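PDB 3NT8: ancylostoma secreted protein 1 from Necator americanus, which is a secreted two-CAP-domain protein of a hookworm, probably associated with the transition of infective larvae to parasitism. Local coordinates for residues A[121-124]-A[125-128]; A[181-184]-A[185-188]; A[283-286]-A[287-291]; A[349-352]-A[353-356]. All blocks are in the same frame, centred on the assembly; numbering follows the deposited sequence.

Contact 1. Residues A[121-124]-A[125-128]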
ATOM      1  N   PRO A 121     -14.702  -9.091 -23.420  1.00 20.65           N
ATOM      2  CA  PRO A 121     -15.838  -8.560 -22.713  1.00 19.99           C
ATOM      3  C   PRO A 121     -15.718  -8.758 -21.200  1.00 19.21           C
ATOM      4  O   PRO A 121     -16.349  -8.014 -20.468  1.00 18.99           O
ATOM      5  CB  PRO A 121     -17.042  -9.331 -23.331  1.00 20.02           C
ATOM      6  CG  PRO A 121     -16.431 -10.643 -23.730  1.00 22.77           C
ATOM      7  CD  PRO A 121     -15.096 -10.176 -24.348  1.00 19.67           C
ATOM      8  N   THR A 122     -14.950  -9.761 -20.734  1.00 16.71           N
ATOM      9  CA  THR A 122     -14.672  -9.877 -19.284  1.00 14.79           C
ATOM     10  C   THR A 122     -13.858  -8.682 -18.755  1.00 15.84           C
ATOM     11  O   THR A 122     -14.211  -8.044 -17.750  1.00 15.26           O
ATOM     12  CB  THR A 122     -13.911 -11.154 -18.914  1.00 12.82           C
ATOM     13  OG1 THR A 122     -14.719 -12.253 -19.295  1.00 14.25           O
ATOM     14  CG2 THR A 122     -13.671 -11.242 -17.397  1.00 12.40           C
ATOM     15  N   LEU A 123     -12.758  -8.407 -19.444  1.00 15.26           N
ATOM     16  CA  LEU A 123     -11.842  -7.390 -19.016  1.00 15.99           C
ATOM     17  C   LEU A 123     -12.503  -5.973 -19.175  1.00 17.14           C
ATOM     18  O   LEU A 123     -12.335  -5.086 -18.307  1.00 18.08           O
ATOM     19  CB  LEU A 123     -10.484  -7.540 -19.707  1.00 14.01           C
ATOM     20  CG  LEU A 123      -9.431  -8.356 -18.906  1.00 17.58           C
ATOM     21  CD1 LEU A 123      -9.910  -9.771 -18.743  1.00 21.31           C
ATOM     22  CD2 LEU A 123      -8.157  -8.408 -19.627  1.00 14.32           C
ATOM     23  N   SER A 124     -13.271  -5.787 -20.232  1.00 16.09           N
ATOM     24  CA  SER A 124     -13.909  -4.512 -20.432  1.00 17.51           C
ATOM     25  C   SER A 124     -15.050  -4.237 -19.482  1.00 17.82           C
ATOM     26  O   SER A 124     -15.325  -3.060 -19.123  1.00 18.96           O
ATOM     27  CB  SER A 124     -14.269  -4.279 -21.924  1.00 18.43           C
ATOM     28  OG  SER A 124     -15.307  -5.097 -22.413  1.00 23.86           O
ATOM     29  N   GLY A 125     -15.700  -5.309 -19.048  1.00 17.76           N
ATOM     30  CA  GLY A 125     -16.686  -5.297 -17.952  1.00 17.26           C
ATOM     31  C   GLY A 125     -16.054  -4.918 -16.589  1.00 17.29           C
ATOM     32  O   GLY A 125     -16.630  -4.113 -15.829  1.00 17.31           O
ATOM     33  N   TRP A 126     -14.891  -5.474 -16.294  1.00 15.31           N
ATOM     34  CA  TRP A 126     -14.085  -5.062 -15.110  1.00 15.37           C
ATOM     35  C   TRP A 126     -13.704  -3.606 -15.168  1.00 15.75           C
ATOM     36  O   TRP A 126     -13.860  -2.872 -14.198  1.00 15.82           O
ATOM     37  CB  TRP A 126     -12.822  -5.923 -14.961  1.00 12.13           C
ATOM     38  CG  TRP A 126     -13.080  -7.320 -14.596  1.00 12.38           C
ATOM     39  CD1 TRP A 126     -14.236  -7.823 -13.999  1.00 12.31           C
ATOM     40  CD2 TRP A 126     -12.190  -8.444 -14.722  1.00 11.16           C
ATOM     41  NE1 TRP A 126     -14.092  -9.167 -13.793  1.00 11.81           N
ATOM     42  CE2 TRP A 126     -12.875  -9.584 -14.253  1.00  7.10           C
ATOM     43  CE3 TRP A 126     -10.898  -8.599 -15.184  1.00  6.65           C
ATOM     44  CZ2 TRP A 126     -12.302 -10.865 -14.215  1.00  8.32           C
ATOM     45  CZ3 TRP A 126     -10.341  -9.888 -15.175  1.00  8.75           C
ATOM     46  CH2 TRP A 126     -11.051 -10.998 -14.700  1.00 10.82           C
ATOM     47  N   TRP A 127     -13.214  -3.211 -16.339  1.00 16.11           N
ATOM     48  CA  TRP A 127     -12.709  -1.887 -16.576  1.00 16.30           C
ATOM     49  C   TRP A 127     -13.815  -0.768 -16.518  1.00 16.88           C
ATOM     50  O   TRP A 127     -13.500   0.384 -16.163  1.00 19.52           O
ATOM     51  CB  TRP A 127     -11.915  -1.881 -17.928  1.00 14.77           C
ATOM     52  CG  TRP A 127     -11.098  -0.545 -18.109  1.00 17.02           C
ATOM     53  CD1 TRP A 127     -11.483   0.567 -18.805  1.00 13.75           C
ATOM     54  CD2 TRP A 127      -9.843  -0.202 -17.476  1.00 19.12           C
ATOM     55  NE1 TRP A 127     -10.528   1.551 -18.702  1.00 19.00           N
ATOM     56  CE2 TRP A 127      -9.520   1.115 -17.875  1.00 16.07           C
ATOM     57  CE3 TRP A 127      -8.947  -0.898 -16.641  1.00 17.90           C
ATOM     58  CZ2 TRP A 127      -8.355   1.741 -17.483  1.00 14.41           C
ATOM     59  CZ3 TRP A 127      -7.791  -0.275 -16.246  1.00 14.20           C
ATOM     60  CH2 TRP A 127      -7.504   1.040 -16.654  1.00 17.98           C
ATOM     61  N   SER A 128     -15.091  -1.120 -16.755  1.00 16.71           N
ATOM     62  CA  SER A 128     -16.150  -0.167 -17.000  1.00 17.62           C
ATOM     63  C   SER A 128     -16.580   0.491 -15.685  1.00 18.74           C
ATOM     64  O   SER A 128     -17.431   1.359 -15.684  1.00 18.48           O
ATOM     65  CB  SER A 128     -17.360  -0.782 -17.785  1.00 17.61           C
ATOM     66  OG  SER A 128     -18.001  -1.845 -17.078  1.00 22.83           O
TER

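Contact 2. Residues A[181-184]-A[185-188]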
ATOM      1  N   GLY A 181      -5.694  -2.742  -4.861  1.00 18.30           N
ATOM      2  CA  GLY A 181      -6.231  -1.416  -5.221  1.00 18.25           C
ATOM      3  C   GLY A 181      -7.544  -1.042  -4.556  1.00 18.69           C
ATOM      4  O   GLY A 181      -8.029   0.093  -4.705  1.00 18.15           O
ATOM      5  N   TYR A 182      -8.118  -1.986  -3.812  1.00 19.73           N
ATOM      6  CA  TYR A 182      -9.360  -1.762  -3.109  1.00 21.80           C
ATOM      7  C   TYR A 182      -9.231  -1.311  -1.613  1.00 23.16           C
ATOM      8  O   TYR A 182     -10.131  -1.564  -0.788  1.00 24.19           O
ATOM      9  CB  TYR A 182     -10.245  -2.986  -3.269  1.00 22.05           C
ATOM     10  CG  TYR A 182      -9.546  -4.286  -2.953  1.00 23.01           C
ATOM     11  CD1 TYR A 182      -9.426  -4.697  -1.628  1.00 23.54           C
ATOM     12  CD2 TYR A 182      -9.020  -5.112  -3.961  1.00 20.64           C
ATOM     13  CE1 TYR A 182      -8.791  -5.869  -1.301  1.00 24.63           C
ATOM     14  CE2 TYR A 182      -8.384  -6.330  -3.645  1.00 23.17           C
ATOM     15  CZ  TYR A 182      -8.285  -6.693  -2.294  1.00 27.69           C
ATOM     16  OH  TYR A 182      -7.651  -7.849  -1.857  1.00 32.17           O
ATOM     17  N   ILE A 183      -8.150  -0.635  -1.238  1.00 23.78           N
ATOM     18  CA  ILE A 183      -8.037  -0.194   0.158  1.00 23.65           C
ATOM     19  C   ILE A 183      -8.764   1.158   0.244  1.00 24.08           C
ATOM     20  O   ILE A 183      -8.571   1.998  -0.611  1.00 23.39           O
ATOM     21  CB  ILE A 183      -6.578  -0.057   0.609  1.00 23.15           C
ATOM     22  CG1 ILE A 183      -5.785  -1.366   0.485  1.00 23.20           C
ATOM     23  CG2 ILE A 183      -6.507   0.513   1.988  1.00 22.94           C
ATOM     24  CD1 ILE A 183      -6.283  -2.552   1.236  1.00 26.28           C
ATOM     25  N   THR A 184      -9.642   1.332   1.238  1.00 25.19           N
ATOM     26  CA  THR A 184     -10.475   2.561   1.349  1.00 26.54           C
ATOM     27  C   THR A 184      -9.626   3.856   1.485  1.00 27.08           C
ATOM     28  O   THR A 184      -8.676   3.908   2.280  1.00 26.88           O
ATOM     29  CB  THR A 184     -11.498   2.479   2.512  1.00 27.78           C
ATOM     30  OG1 THR A 184     -12.146   1.195   2.519  1.00 27.66           O
ATOM     31  CG2 THR A 184     -12.569   3.624   2.399  1.00 28.99           C
ATOM     32  N   ASN A 185      -9.951   4.853   0.643  1.00 27.38           N
ATOM     33  CA  ASN A 185      -9.308   6.163   0.613  1.00 27.89           C
ATOM     34  C   ASN A 185      -7.834   6.213   0.143  1.00 27.31           C
ATOM     35  O   ASN A 185      -7.201   7.295   0.193  1.00 26.25           O
ATOM     36  CB  ASN A 185      -9.482   6.882   1.981  1.00 28.05           C
ATOM     37  CG  ASN A 185     -10.966   7.235   2.272  1.00 31.28           C
ATOM     38  OD1 ASN A 185     -11.480   6.924   3.332  1.00 35.26           O
ATOM     39  ND2 ASN A 185     -11.641   7.852   1.311  1.00 29.98           N
ATOM     40  N   GLN A 186      -7.279   5.050  -0.243  1.00 25.57           N
ATOM     41  CA  GLN A 186      -5.915   4.982  -0.841  1.00 24.95           C
ATOM     42  C   GLN A 186      -6.029   5.315  -2.334  1.00 25.04           C
ATOM     43  O   GLN A 186      -6.957   4.845  -2.987  1.00 24.99           O
ATOM     44  CB  GLN A 186      -5.328   3.579  -0.692  1.00 25.35           C
ATOM     45  CG  GLN A 186      -4.052   3.279  -1.539  1.00 26.36           C
ATOM     46  CD  GLN A 186      -3.582   1.832  -1.395  1.00 30.81           C
ATOM     47  OE1 GLN A 186      -4.195   0.920  -1.987  1.00 33.86           O
ATOM     48  NE2 GLN A 186      -2.522   1.603  -0.604  1.00 25.92           N
ATOM     49  N   PRO A 187      -5.131   6.168  -2.856  1.00 24.92           N
ATOM     50  CA  PRO A 187      -5.184   6.538  -4.263  1.00 24.61           C
ATOM     51  C   PRO A 187      -4.804   5.374  -5.154  1.00 22.82           C
ATOM     52  O   PRO A 187      -3.815   4.666  -4.903  1.00 24.15           O
ATOM     53  CB  PRO A 187      -4.188   7.680  -4.390  1.00 24.41           C
ATOM     54  CG  PRO A 187      -3.350   7.623  -3.095  1.00 26.53           C
ATOM     55  CD  PRO A 187      -4.272   7.070  -2.073  1.00 25.26           C
ATOM     56  N   MET A 188      -5.630   5.160  -6.171  1.00 21.00           N
ATOM     57  CA  MET A 188      -5.361   4.096  -7.149  1.00 20.22           C
ATOM     58  C   MET A 188      -4.078   4.445  -7.903  1.00 19.65           C
ATOM     59  O   MET A 188      -3.301   3.552  -8.233  1.00 19.99           O
ATOM     60  CB  MET A 188      -6.547   3.908  -8.073  1.00 19.95           C
ATOM     61  CG  MET A 188      -7.685   3.241  -7.350  1.00 17.59           C
ATOM     62  SD  MET A 188      -9.186   2.990  -8.254  1.00 22.14           S
ATOM     63  CE  MET A 188      -9.756   4.696  -8.392  1.00 11.71           C
TER
HETATM   64  O   HOH W   1      -6.248   2.318  -4.203  1.00 15.91           O

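Contact 3. Residues A[283-286]-A[287-291]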
ATOM      1  N   SER A 283      11.611  -6.592  20.149  1.00 16.87           N
ATOM      2  CA  SER A 283      10.404  -6.562  20.956  1.00 15.84           C
ATOM      3  C   SER A 283       9.152  -6.579  20.054  1.00 16.05           C
ATOM      4  O   SER A 283       8.087  -7.149  20.381  1.00 14.88           O
ATOM      5  CB  SER A 283      10.446  -5.327  21.885  1.00 14.09           C
ATOM      6  OG  SER A 283       9.261  -5.210  22.595  1.00 15.63           O
ATOM      7  N   ALA A 284       9.222  -5.891  18.924  1.00 15.69           N
ATOM      8  CA  ALA A 284       8.071  -6.006  18.028  1.00 15.25           C
ATOM      9  C   ALA A 284       7.934  -7.392  17.407  1.00 16.29           C
ATOM     10  O   ALA A 284       6.802  -7.816  17.155  1.00 16.60           O
ATOM     11  CB  ALA A 284       8.083  -5.025  17.013  1.00 14.26           C
ATOM     12  N   ILE A 285       9.059  -8.061  17.149  1.00 15.62           N
ATOM     13  CA  ILE A 285       9.090  -9.419  16.608  1.00 17.05           C
ATOM     14  C   ILE A 285       8.448 -10.437  17.556  1.00 17.52           C
ATOM     15  O   ILE A 285       7.692 -11.271  17.101  1.00 18.59           O
ATOM     16  CB  ILE A 285      10.513  -9.868  16.249  1.00 16.81           C
ATOM     17  CG1 ILE A 285      11.016  -9.056  15.050  1.00 16.85           C
ATOM     18  CG2 ILE A 285      10.560 -11.393  15.955  1.00 17.26           C
ATOM     19  CD1 ILE A 285      12.405  -9.387  14.629  1.00 19.47           C
ATOM     20  N   ARG A 286       8.698 -10.303  18.866  1.00 17.26           N
ATOM     21  CA  ARG A 286       8.127 -11.186  19.865  1.00 17.44           C
ATOM     22  C   ARG A 286       6.628 -11.188  19.897  1.00 17.94           C
ATOM     23  O   ARG A 286       6.009 -12.240  20.035  1.00 18.45           O
ATOM     24  CB  ARG A 286       8.646 -10.771  21.242  1.00 17.86           C
ATOM     25  CG  ARG A 286       9.987 -11.439  21.549  1.00 17.85           C
ATOM     26  CD  ARG A 286      10.284 -11.381  23.055  1.00 19.66           C
ATOM     27  NE  ARG A 286      10.506 -10.008  23.451  1.00 22.52           N
ATOM     28  CZ  ARG A 286      11.663  -9.373  23.349  1.00 23.03           C
ATOM     29  NH1 ARG A 286      12.723 -10.017  22.873  1.00 24.64           N
ATOM     30  NH2 ARG A 286      11.747  -8.108  23.775  1.00 23.08           N
ATOM     31  N   HIS A 287       6.060  -9.988  19.816  1.00 17.91           N
ATOM     32  CA  HIS A 287       4.658  -9.836  19.752  1.00 19.35           C
ATOM     33  C   HIS A 287       4.061 -10.220  18.385  1.00 20.17           C
ATOM     34  O   HIS A 287       3.000 -10.907  18.292  1.00 21.55           O
ATOM     35  CB  HIS A 287       4.333  -8.410  20.079  1.00 17.66           C
ATOM     36  CG  HIS A 287       2.876  -8.128  20.013  1.00 19.14           C
ATOM     37  ND1 HIS A 287       1.960  -8.821  20.764  1.00 16.99           N
ATOM     38  CD2 HIS A 287       2.167  -7.266  19.245  1.00 18.08           C
ATOM     39  CE1 HIS A 287       0.751  -8.384  20.480  1.00 14.82           C
ATOM     40  NE2 HIS A 287       0.847  -7.442  19.563  1.00 17.51           N
ATOM     41  N   GLY A 288       4.704  -9.775  17.320  1.00 19.74           N
ATOM     42  CA  GLY A 288       4.324 -10.239  15.985  1.00 21.53           C
ATOM     43  C   GLY A 288       4.182 -11.762  15.840  1.00 22.54           C
ATOM     44  O   GLY A 288       3.174 -12.235  15.266  1.00 23.20           O
ATOM     45  N   ASN A 289       5.175 -12.526  16.316  1.00 23.84           N
ATOM     46  CA  ASN A 289       5.206 -14.020  16.170  1.00 25.45           C
ATOM     47  C   ASN A 289       4.026 -14.769  16.868  1.00 26.59           C
ATOM     48  O   ASN A 289       3.701 -15.904  16.551  1.00 27.78           O
ATOM     49  CB  ASN A 289       6.566 -14.559  16.634  1.00 25.57           C
ATOM     50  CG  ASN A 289       7.696 -14.130  15.723  1.00 25.96           C
ATOM     51  OD1 ASN A 289       7.437 -13.605  14.636  1.00 26.54           O
ATOM     52  ND2 ASN A 289       8.955 -14.333  16.149  1.00 21.33           N
ATOM     53  N   LYS A 290       3.353 -14.086  17.778  1.00 27.50           N
ATOM     54  CA  LYS A 290       2.192 -14.669  18.457  1.00 27.85           C
ATOM     55  C   LYS A 290       0.952 -14.764  17.586  1.00 28.11           C
ATOM     56  O   LYS A 290       0.078 -15.590  17.864  1.00 28.98           O
ATOM     57  CB  LYS A 290       1.875 -13.886  19.730  1.00 26.74           C
ATOM     58  CG  LYS A 290       2.910 -14.114  20.810  1.00 25.46           C
ATOM     59  CD  LYS A 290       2.531 -13.269  22.028  1.00 24.45           C
ATOM     60  CE  LYS A 290       3.661 -13.269  23.038  1.00 25.58           C
ATOM     61  NZ  LYS A 290       3.352 -12.336  24.118  1.00 30.72           N
ATOM     62  N   CYS A 291       0.865 -13.913  16.569  1.00 28.34           N
ATOM     63  CA  CYS A 291      -0.174 -14.013  15.540  1.00 29.23           C
ATOM     64  C   CYS A 291      -1.588 -13.746  16.048  1.00 28.93           C
ATOM     65  O   CYS A 291      -2.596 -14.141  15.429  1.00 29.16           O
ATOM     66  CB  CYS A 291      -0.097 -15.357  14.822  1.00 29.98           C
ATOM     67  SG  CYS A 291       1.192 -15.380  13.633  1.00 28.42           S
TER

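Contact 4. Residues A[349-352]-A[353-356]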
ATOM      1  N   TRP A 349     -10.410  11.420  21.235  1.00 32.70           N
ATOM      2  CA  TRP A 349     -10.234   9.952  21.303  1.00 32.35           C
ATOM      3  C   TRP A 349     -11.596   9.240  21.209  1.00 32.50           C
ATOM      4  O   TRP A 349     -11.801   8.317  20.390  1.00 32.17           O
ATOM      5  CB  TRP A 349      -9.556   9.552  22.624  1.00 32.06           C
ATOM      6  CG  TRP A 349      -9.115   8.119  22.634  1.00 34.71           C
ATOM      7  CD1 TRP A 349      -9.900   7.020  22.879  1.00 35.89           C
ATOM      8  CD2 TRP A 349      -7.791   7.621  22.352  1.00 33.92           C
ATOM      9  NE1 TRP A 349      -9.148   5.879  22.778  1.00 39.39           N
ATOM     10  CE2 TRP A 349      -7.851   6.215  22.452  1.00 36.56           C
ATOM     11  CE3 TRP A 349      -6.577   8.227  22.002  1.00 32.75           C
ATOM     12  CZ2 TRP A 349      -6.736   5.399  22.235  1.00 33.97           C
ATOM     13  CZ3 TRP A 349      -5.479   7.424  21.801  1.00 30.17           C
ATOM     14  CH2 TRP A 349      -5.565   6.026  21.915  1.00 32.53           C
ATOM     15  N   ASN A 350     -12.539   9.697  22.028  1.00 32.04           N
ATOM     16  CA  ASN A 350     -13.790   8.998  22.181  1.00 32.91           C
ATOM     17  C   ASN A 350     -14.792   9.285  21.064  1.00 33.04           C
ATOM     18  O   ASN A 350     -15.977   8.957  21.181  1.00 33.61           O
ATOM     19  CB  ASN A 350     -14.366   9.314  23.558  1.00 33.17           C
ATOM     20  CG  ASN A 350     -13.465   8.846  24.669  1.00 34.47           C
ATOM     21  OD1 ASN A 350     -12.760   7.828  24.543  1.00 36.33           O
ATOM     22  ND2 ASN A 350     -13.488   9.571  25.781  1.00 36.94           N
ATOM     23  N   ARG A 351     -14.311   9.901  19.983  1.00 32.61           N
ATOM     24  CA  ARG A 351     -15.181  10.223  18.855  1.00 32.08           C
ATOM     25  C   ARG A 351     -15.685   8.925  18.236  1.00 31.64           C
ATOM     26  O   ARG A 351     -14.938   7.966  18.083  1.00 31.90           O
ATOM     27  CB  ARG A 351     -14.467  11.102  17.814  1.00 31.36           C
ATOM     28  CG  ARG A 351     -14.542  12.593  18.093  1.00 30.14           C
ATOM     29  CD  ARG A 351     -13.743  13.388  17.068  1.00 22.54           C
ATOM     30  NE  ARG A 351     -12.354  12.920  16.960  1.00 21.25           N
ATOM     31  CZ  ARG A 351     -11.511  13.331  16.007  1.00 19.48           C
ATOM     32  NH1 ARG A 351     -11.906  14.238  15.116  1.00 19.91           N
ATOM     33  NH2 ARG A 351     -10.262  12.878  15.952  1.00 19.11           N
ATOM     34  N   PRO A 352     -16.971   8.883  17.915  1.00 31.63           N
ATOM     35  CA  PRO A 352     -17.532   7.616  17.444  1.00 31.69           C
ATOM     36  C   PRO A 352     -16.977   7.275  16.048  1.00 31.10           C
ATOM     37  O   PRO A 352     -17.088   8.099  15.146  1.00 30.36           O
ATOM     38  CB  PRO A 352     -19.036   7.898  17.420  1.00 31.79           C
ATOM     39  CG  PRO A 352     -19.200   9.033  18.515  1.00 33.10           C
ATOM     40  CD  PRO A 352     -17.992   9.881  18.278  1.00 31.46           C
ATOM     41  N   ASN A 353     -16.315   6.119  15.935  1.00 31.60           N
ATOM     42  CA  ASN A 353     -15.846   5.542  14.639  1.00 31.64           C
ATOM     43  C   ASN A 353     -14.670   6.294  14.069  1.00 30.82           C
ATOM     44  O   ASN A 353     -14.471   6.360  12.856  1.00 30.21           O
ATOM     45  CB  ASN A 353     -16.986   5.434  13.600  1.00 32.94           C
ATOM     46  CG  ASN A 353     -17.952   4.318  13.931  1.00 36.43           C
ATOM     47  OD1 ASN A 353     -17.633   3.131  13.737  1.00 42.32           O
ATOM     48  ND2 ASN A 353     -19.129   4.677  14.426  1.00 36.12           N
ATOM     49  N   MET A 354     -13.886   6.864  14.976  1.00 29.80           N
ATOM     50  CA  MET A 354     -12.778   7.725  14.619  1.00 28.57           C
ATOM     51  C   MET A 354     -11.633   7.384  15.548  1.00 27.25           C
ATOM     52  O   MET A 354     -11.725   7.590  16.778  1.00 26.01           O
ATOM     53  CB  MET A 354     -13.174   9.211  14.798  1.00 28.00           C
ATOM     54  CG  MET A 354     -14.076   9.769  13.759  1.00 29.85           C
ATOM     55  SD  MET A 354     -14.235  11.578  13.848  1.00 33.55           S
ATOM     56  CE  MET A 354     -15.492  11.852  12.604  1.00 34.65           C
ATOM     57  N   GLN A 355     -10.569   6.822  14.979  1.00 27.19           N
ATOM     58  CA  GLN A 355      -9.334   6.590  15.768  1.00 26.25           C
ATOM     59  C   GLN A 355      -8.216   7.495  15.299  1.00 24.80           C
ATOM     60  O   GLN A 355      -8.119   7.758  14.114  1.00 22.89           O
ATOM     61  CB  GLN A 355      -8.902   5.122  15.727  1.00 27.63           C
ATOM     62  CG  GLN A 355      -9.903   4.196  16.415  1.00 31.76           C
ATOM     63  CD  GLN A 355      -9.461   2.750  16.375  1.00 37.45           C
ATOM     64  OE1 GLN A 355      -9.276   2.180  15.310  1.00 40.58           O
ATOM     65  NE2 GLN A 355      -9.283   2.151  17.541  1.00 42.35           N
ATOM     66  N   ILE A 356      -7.372   7.963  16.222  1.00 23.30           N
ATOM     67  CA  ILE A 356      -6.345   8.946  15.868  1.00 23.21           C
ATOM     68  C   ILE A 356      -4.981   8.575  16.467  1.00 21.83           C
ATOM     69  O   ILE A 356      -3.949   9.201  16.196  1.00 22.78           O
ATOM     70  CB  ILE A 356      -6.838  10.352  16.319  1.00 23.65           C
ATOM     71  CG1 ILE A 356      -6.083  11.456  15.622  1.00 26.80           C
ATOM     72  CG2 ILE A 356      -6.846  10.492  17.895  1.00 23.47           C
ATOM     73  CD1 ILE A 356      -6.709  11.818  14.285  1.00 30.03           C
TER

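Contact 1. Residues A[121-124]-A[125-128]
The methyl CG2 of T122 sits over one face of the W126 indole, 3.7 Å from the centroid of the six-membered ring and 21° off its normal, a CH-pi contact made one helical turn apart. The two side chains run next to each other in the same direction. With chi1 of T122 at -61°, OG1 lies beside the backbone N and CG2 anti to it, which turns the methyl to the indole while OG1 bonds to K118 O and W106 NE1. The carbonyl T122 O also lies over a face of this indole, 3.4 Å from W126 CG. L123 approaches the benzo part obliquely, with CD1 3.6 Å from W126 CZ3. These pairs belong to helix 119-127 of the first CAP domain, an alpha-beta-alpha sandwich, where W126 touches A148 and M152 of helix 147-153 and N102 and M104 of strand 100-107, and its NE1 makes a weak hydrogen bond to T103 O. L123 turns to F40 and H44 of helix 34-52. Backbone bonds hold the turn: W126 N to T122 O at 3.0 Å and W127 N to L123 O at 2.9 Å. A little further on, S128 OG donates to G125 O at 2.9 Å. W127 NE1 bonds E56 OE2, and its ring meets F149 edge-to-face.

Contact 2. Residues A[181-184]-A[185-188]
I183 and Q186 face each other across a type II beta turn, I183 to Q186, in the loop between strands 170-177 and 190-191. The contact is local: the chain reverses, its two arms running 165° apart, and N185 occupies the third turn position with positive phi (68°), as a type II turn requires. The turn's closing bond, Q186 N to I183 O, is long and weak at 3.3 Å, although its N-H points well toward the oxygen (158°). Between the two arms a water lies 2.9 Å from both G181 O and Q186 O and links them.

The side chains of I183 and Q186 run across one another at an angle. CB of Q186 is 4.1 Å from CB of I183, and the glutamine chain, with CG trans to the backbone N and extended beyond it, carries its end toward the isoleucine. At the tip of the turn T184 and N185 lie next to each other and point the same way. Backbone hydrogen bonds join N185 and Q186 with Y141, and M188 with N139 and S155, tying the loop to neighbouring segments. I183 also touches Q324 and L328 of helix 318-330, so this loop meets a helix of the second CAP half, while Y182 and M188 pack on helix 147-153. Nearer the open end of the loop, M188 CG comes 4.1 Å from G181 O.

Contact 3. Residues A[283-286]-A[287-291]
N289 N donates to I285 O at 2.9 Å, and G288 N to A284 O at the same distance of 2.9 Å; both are fairly straight alpha-helical bonds, with N-H to acceptor angles of 160° and 165°. Past them the pattern shortens: K290 N bonds H287 O at 3.2 Å and C291 N bonds G288 O at 3.1 Å, the latter closing a type I beta turn from G288 to C291. C291 leaves the helical conformation with positive phi (67°).

Beyond the backbone, I285 and N289 lie alongside each other. Methyl CG2 of I285, trans to the backbone N, comes 3.4 Å from N289 ND2 and packs against the amide. The amide also lies close to the I285 carbonyl: N289 CG is 3.2 Å from I285 O, but ND2 makes no hydrogen bond to that oxygen. K290 is extended beyond CG and runs past the R286 carbonyl, its CG 3.7 Å from R286 O. H287 takes its ring away from this turn and bonds Q294 O through NE2, while S283 OG bonds Q386 OE1.

Helix 278-288 belongs to the second CAP domain and packs on its mixed sheet: A284 and H287 touch strand 381-388, I285 and N289 meet A373 and V375 of strand 369-376, and the C291-C377 disulfide joins the end of the turn to the chain just after that strand.

Contact 4. Residues A[349-352]-A[353-356]
R351 and M354 stand at the first and last positions of a type II beta turn, R351 to M354, in the loop that links helices 346-349 and 357-363 of the second CAP domain. N353, third in the turn, has the positive phi (73°) that this geometry calls for, and the two arms run back nearly antiparallel.

Among the polar contacts, M354 N to R351 O closes the turn as a weak bond, 3.5 Å long and bent to 140° at the hydrogen. The guanidinium of R351 is occupied outside the turn by three carbonyl oxygens: NE bonds L348 O, NH1 bonds Y336 O and NH2 bonds G337 O. Together they should hold the rotation of the flat group; those to Y336 and G337 tie the loop to the segment just after helix 332-335.

Nonpolar packing then uses the arginine as a surface. M354 SD lies over one face of the guanidinium, 3.9 Å from R351 CZ, and also rests against the aliphatic shaft, 3.7 Å from R351 CD. The two side chains meet at an angle, their bases close as well, with R351 CB 3.8 Å from M354 CB. A bend at chi3 of R351 (-54°) turns one face of the guanidinium to the sulfur. M354 packs further on Y336. I356, at the N-cap position of helix 357-363, is buried and also touches V338 and E332. Its methyl CD1 reaches the guanidinium edge near the plane, 4.1 Å from R351 NH2.

How the contacts relate
The four contacts follow one another in the chain without touching. Contact 1 lies in the first CAP domain and contacts 3 and 4 in the second. The loop of contact 2, between strands 170-177 and 190-191, is central in space, its centre about 8 Å from that of the chain, whereas the other three lie about 22 to 24 Å out. Nearest atoms of contact 2 are about 9 Å from contact 1 and about 10 Å from contact 4. Contacts 1 and 3 lie on opposite sides of the chain's centre, their centres about 42 Å apart. Within the second domain, contacts 3 and 4 are about 26 Å apart between centres.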